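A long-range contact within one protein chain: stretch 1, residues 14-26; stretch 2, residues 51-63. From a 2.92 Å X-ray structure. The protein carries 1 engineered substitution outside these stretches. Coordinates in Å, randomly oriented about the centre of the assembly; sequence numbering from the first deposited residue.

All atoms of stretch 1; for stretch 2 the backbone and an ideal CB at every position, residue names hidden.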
# COMPACT_ATOMS: atom_id res chain seq x y z
N SER A 14 -4.32 14.07 -15.92
CA SER A 14 -5.55 14.00 -15.14
C SER A 14 -5.37 14.68 -13.81
O SER A 14 -4.31 14.62 -13.20
CB SER A 14 -6.00 12.56 -14.88
OG SER A 14 -7.23 12.53 -14.18
N ALA A 15 -6.46 15.30 -13.37
CA ALA A 15 -6.48 16.04 -12.13
C ALA A 15 -6.21 15.12 -10.96
O ALA A 15 -6.86 14.07 -10.80
CB ALA A 15 -7.81 16.76 -11.96
N LYS A 16 -5.23 15.51 -10.15
CA LYS A 16 -4.89 14.83 -8.92
C LYS A 16 -5.31 15.71 -7.77
O LYS A 16 -5.06 16.91 -7.80
CB LYS A 16 -3.39 14.54 -8.84
CG LYS A 16 -2.87 13.67 -9.95
CD LYS A 16 -1.43 14.00 -10.24
CE LYS A 16 -1.04 13.44 -11.60
NZ LYS A 16 -1.72 14.17 -12.72
N MET A 17 -5.97 15.13 -6.78
CA MET A 17 -6.38 15.87 -5.60
C MET A 17 -5.21 15.96 -4.61
O MET A 17 -5.28 15.42 -3.51
CB MET A 17 -7.61 15.23 -4.97
CG MET A 17 -8.82 15.22 -5.89
SD MET A 17 -9.48 16.86 -6.30
CE MET A 17 -10.36 17.24 -4.78
N ASP A 18 -4.13 16.61 -5.05
CA ASP A 18 -2.94 16.79 -4.23
C ASP A 18 -2.93 18.18 -3.59
O ASP A 18 -2.10 19.03 -3.93
CB ASP A 18 -1.68 16.58 -5.08
CG ASP A 18 -0.44 16.27 -4.24
OD1 ASP A 18 -0.56 16.27 -2.98
OD2 ASP A 18 0.64 16.03 -4.83
N TYR A 19 -3.88 18.42 -2.69
CA TYR A 19 -4.02 19.74 -2.08
C TYR A 19 -3.87 19.67 -0.57
O TYR A 19 -4.30 20.58 0.15
CB TYR A 19 -5.36 20.38 -2.45
CG TYR A 19 -5.52 20.60 -3.93
CD1 TYR A 19 -4.87 21.64 -4.57
CD2 TYR A 19 -6.33 19.76 -4.69
CE1 TYR A 19 -5.00 21.84 -5.93
CE2 TYR A 19 -6.48 19.95 -6.05
CZ TYR A 19 -5.81 20.99 -6.67
OH TYR A 19 -5.95 21.19 -8.02
N GLY A 20 -3.28 18.58 -0.08
CA GLY A 20 -2.96 18.47 1.32
C GLY A 20 -4.16 18.63 2.22
O GLY A 20 -5.21 18.04 1.99
N LYS A 21 -4.00 19.45 3.25
CA LYS A 21 -5.02 19.63 4.26
C LYS A 21 -6.31 20.25 3.71
O LYS A 21 -7.34 20.24 4.38
CB LYS A 21 -4.48 20.48 5.40
CG LYS A 21 -3.44 19.82 6.28
CD LYS A 21 -2.89 20.87 7.27
CE LYS A 21 -1.77 20.35 8.15
NZ LYS A 21 -2.27 19.40 9.19
N SER A 22 -6.25 20.79 2.50
CA SER A 22 -7.44 21.36 1.85
C SER A 22 -8.37 20.30 1.25
O SER A 22 -9.48 20.62 0.82
CB SER A 22 -7.05 22.36 0.76
OG SER A 22 -6.70 23.61 1.33
N VAL A 23 -7.90 19.06 1.20
CA VAL A 23 -8.73 17.96 0.73
C VAL A 23 -9.73 17.53 1.80
O VAL A 23 -9.35 17.14 2.91
CB VAL A 23 -7.88 16.75 0.31
CG1 VAL A 23 -8.79 15.61 -0.16
CG2 VAL A 23 -6.89 17.14 -0.77
N VAL A 24 -11.01 17.62 1.46
CA VAL A 24 -12.09 17.30 2.38
C VAL A 24 -12.85 16.07 1.88
O VAL A 24 -13.30 16.03 0.74
CB VAL A 24 -13.08 18.49 2.52
CG1 VAL A 24 -14.10 18.20 3.60
CG2 VAL A 24 -12.35 19.76 2.84
N ASN A 25 -12.98 15.05 2.73
CA ASN A 25 -13.76 13.87 2.38
C ASN A 25 -15.25 14.16 2.51
O ASN A 25 -15.78 14.20 3.62
CB ASN A 25 -13.38 12.68 3.26
CG ASN A 25 -12.42 11.75 2.58
OD1 ASN A 25 -12.81 10.93 1.75
ND2 ASN A 25 -11.14 11.89 2.90
N ILE A 26 -15.93 14.36 1.38
CA ILE A 26 -17.34 14.75 1.43
C ILE A 26 -18.21 13.57 1.86
O ILE A 26 -19.36 13.76 2.29
CB ILE A 26 -17.83 15.31 0.07
CG1 ILE A 26 -17.70 14.30 -1.05
CG2 ILE A 26 -17.06 16.55 -0.31
CD1 ILE A 26 -18.66 14.56 -2.21
N UNK A 51 -14.60 6.87 -3.55
CA UNK A 51 -13.89 7.93 -2.85
C UNK A 51 -14.44 9.28 -3.29
O UNK A 51 -14.28 9.66 -4.44
CB UNK A 51 -12.38 7.85 -3.11
N UNK A 52 -15.05 10.03 -2.38
CA UNK A 52 -15.61 11.32 -2.77
C UNK A 52 -14.96 12.47 -2.01
O UNK A 52 -15.09 12.57 -0.78
CB UNK A 52 -17.12 11.33 -2.54
N UNK A 53 -14.24 13.35 -2.72
CA UNK A 53 -13.60 14.45 -1.99
C UNK A 53 -13.58 15.78 -2.75
O UNK A 53 -13.54 15.80 -3.99
CB UNK A 53 -12.16 14.06 -1.64
N UNK A 54 -13.58 16.89 -2.01
CA UNK A 54 -13.55 18.23 -2.61
C UNK A 54 -12.41 19.11 -2.03
O UNK A 54 -11.78 18.77 -1.04
CB UNK A 54 -14.90 18.92 -2.39
N UNK A 55 -12.18 20.25 -2.66
CA UNK A 55 -11.19 21.20 -2.17
C UNK A 55 -11.89 22.32 -1.39
O UNK A 55 -12.95 22.80 -1.79
CB UNK A 55 -10.37 21.78 -3.33
N UNK A 56 -11.32 22.72 -0.26
CA UNK A 56 -11.98 23.68 0.61
C UNK A 56 -11.93 25.13 0.10
O UNK A 56 -12.88 25.91 0.30
CB UNK A 56 -11.35 23.61 2.00
N UNK A 57 -10.83 25.50 -0.55
CA UNK A 57 -10.62 26.88 -0.98
C UNK A 57 -11.09 27.20 -2.40
O UNK A 57 -11.09 28.36 -2.80
CB UNK A 57 -9.13 27.21 -0.87
N UNK A 58 -11.43 26.17 -3.17
CA UNK A 58 -11.93 26.38 -4.52
C UNK A 58 -13.00 25.35 -4.90
O UNK A 58 -13.06 24.27 -4.32
CB UNK A 58 -10.77 26.32 -5.52
N UNK A 59 -13.87 25.71 -5.83
CA UNK A 59 -14.89 24.78 -6.30
C UNK A 59 -14.24 23.70 -7.14
O UNK A 59 -13.91 23.92 -8.31
CB UNK A 59 -15.97 25.51 -7.10
N UNK A 60 -13.99 22.57 -6.51
CA UNK A 60 -13.41 21.43 -7.20
C UNK A 60 -13.84 20.13 -6.54
O UNK A 60 -13.54 19.88 -5.37
CB UNK A 60 -11.88 21.54 -7.22
N UNK A 61 -14.51 19.29 -7.31
CA UNK A 61 -14.99 18.01 -6.80
C UNK A 61 -14.40 16.84 -7.57
O UNK A 61 -14.35 16.86 -8.81
CB UNK A 61 -16.52 17.96 -6.86
N UNK A 62 -13.95 15.83 -6.85
CA UNK A 62 -13.51 14.62 -7.53
C UNK A 62 -14.13 13.37 -6.92
O UNK A 62 -14.18 13.22 -5.68
CB UNK A 62 -11.98 14.52 -7.49
N UNK A 63 -14.63 12.52 -7.81
CA UNK A 63 -15.16 11.21 -7.44
C UNK A 63 -14.29 10.13 -8.07
O UNK A 63 -14.12 10.09 -9.29
CB UNK A 63 -16.62 11.06 -7.88

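Position 51 has no atom of stretch 1 within 5.5 Å of its ideal CB, so it is unconstrained here; the residue is Y51. At 52 the backbone O accepts from I26 N (2.9 Å), and the ideal CB lies 3.4 Å from I26 CG1. So tight an approach favours a small residue, and A52 is one.

Positions 53 to 55 have extended backbone angles and run antiparallel to V23-N25, so their side chains alternate between the faces of the sheet. The ideal CB at 53 shares a face with V23 and N25, 3.3 Å from V24 O. A long chain, apolar or with a polar end, could extend past V23 toward M17. E53 does so: its OE2 is 3.4 Å from M17 CB.

Position 54 pairs with V24 through two backbone hydrogen bonds, V24 N to the position's O and its N to V24 O, both 2.9 Å. Its CB points to the V24 face, 3.8 Å from I26 CG2, where aliphatic or long, flexible chains would suit. R54 lays a face of its guanidinium over V24 CG1.

At 55, the ideal CB is 4.7 Å from Y19 CD2, an apolar setting for a branched aliphatic. V55 brings CG2 to 3.5 Å from M17 CE.

The backbone N of 56 donates to S22 O (3.0 Å), while CB points toward stretch 1 near the S22 hydroxyl. A short acceptor, Asp or Asn, would suit; D56 OD1 accepts from S22 OG at 2.7 Å. Position 57 starts sideways, but a large side chain could return to Y19. F57 turns its edge toward the Y19 face, centroids 5.9 Å apart and planes at 79°.

Position 58 points toward stretch 1 with nothing near its CB, so only a long chain could reach Y19 OH. K58, with chi2 to chi4 all t, donates from NZ to Y19 OH at 2.9 Å. Position 59 is out of reach: E59.

The CB of 60, 5.2 Å from M17 CE, suits an aliphatic; L60 CD2 packs 3.8 Å from Y19 CE2. Position 61 points away, yet L61 CD1 returns to within 3.7 Å of I26 CD1. At 62, CB lies 3.6 Å from M17 CG, and A15 O offers an acceptor to an amide or other donor. Q62 NE2 makes a weak hydrogen bond to A15 O (2.8 Å, N-H...O angle 121°). Position 63 points away: L63.

Stretch 2, residues 51-63: YAERVDFKELLQL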
# COMPACT_ATOMS: atom_id res chain seq x y z
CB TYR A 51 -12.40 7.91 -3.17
CG TYR A 51 -11.70 6.62 -2.89
CD1 TYR A 51 -11.63 5.61 -3.85
CD2 TYR A 51 -11.08 6.40 -1.67
CE1 TYR A 51 -10.96 4.42 -3.59
CE2 TYR A 51 -10.42 5.22 -1.40
CZ TYR A 51 -10.36 4.24 -2.36
OH TYR A 51 -9.70 3.06 -2.07
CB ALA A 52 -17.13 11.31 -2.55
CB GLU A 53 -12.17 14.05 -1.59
CG GLU A 53 -11.27 13.59 -2.74
CD GLU A 53 -10.04 12.79 -2.27
OE1 GLU A 53 -10.13 12.07 -1.25
OE2 GLU A 53 -8.98 12.89 -2.93
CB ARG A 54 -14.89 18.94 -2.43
CG ARG A 54 -15.06 19.54 -1.05
CD ARG A 54 -16.28 20.44 -0.92
NE ARG A 54 -16.28 21.11 0.38
CZ ARG A 54 -16.96 20.68 1.45
NH1 ARG A 54 -17.73 19.61 1.36
NH2 ARG A 54 -16.87 21.35 2.59
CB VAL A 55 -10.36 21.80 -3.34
CG1 VAL A 55 -9.20 22.58 -2.81
CG2 VAL A 55 -9.85 20.71 -4.24
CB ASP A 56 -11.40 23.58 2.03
CG ASP A 56 -10.04 24.26 2.18
OD1 ASP A 56 -9.30 24.40 1.18
OD2 ASP A 56 -9.70 24.65 3.32
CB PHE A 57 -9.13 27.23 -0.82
CG PHE A 57 -8.20 26.45 -1.70
CD1 PHE A 57 -7.95 26.85 -2.99
CD2 PHE A 57 -7.55 25.33 -1.21
CE1 PHE A 57 -7.08 26.14 -3.79
CE2 PHE A 57 -6.68 24.63 -2.01
CZ PHE A 57 -6.45 25.03 -3.30
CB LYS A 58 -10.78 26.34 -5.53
CG LYS A 58 -10.07 25.01 -5.64
CD LYS A 58 -9.03 25.07 -6.75
CE LYS A 58 -8.19 23.80 -6.84
NZ LYS A 58 -7.20 23.86 -7.95
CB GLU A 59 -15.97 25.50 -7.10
CG GLU A 59 -16.73 26.49 -6.26
CD GLU A 59 -17.71 27.29 -7.06
OE1 GLU A 59 -17.55 27.33 -8.30
OE2 GLU A 59 -18.59 27.92 -6.45
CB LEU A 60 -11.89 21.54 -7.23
CG LEU A 60 -11.18 20.44 -8.02
CD1 LEU A 60 -11.61 20.44 -9.48
CD2 LEU A 60 -9.70 20.64 -7.90
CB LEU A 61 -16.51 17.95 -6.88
CG LEU A 61 -17.13 16.58 -6.62
CD1 LEU A 61 -17.11 16.23 -5.14
CD2 LEU A 61 -18.53 16.54 -7.17
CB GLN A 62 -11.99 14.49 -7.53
CG GLN A 62 -11.50 13.55 -8.62
CD GLN A 62 -10.06 13.17 -8.46
OE1 GLN A 62 -9.71 12.48 -7.51
NE2 GLN A 62 -9.23 13.60 -9.39
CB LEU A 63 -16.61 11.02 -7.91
CG LEU A 63 -17.69 11.99 -7.44
CD1 LEU A 63 -18.99 11.74 -8.20
CD2 LEU A 63 -17.92 11.82 -5.96
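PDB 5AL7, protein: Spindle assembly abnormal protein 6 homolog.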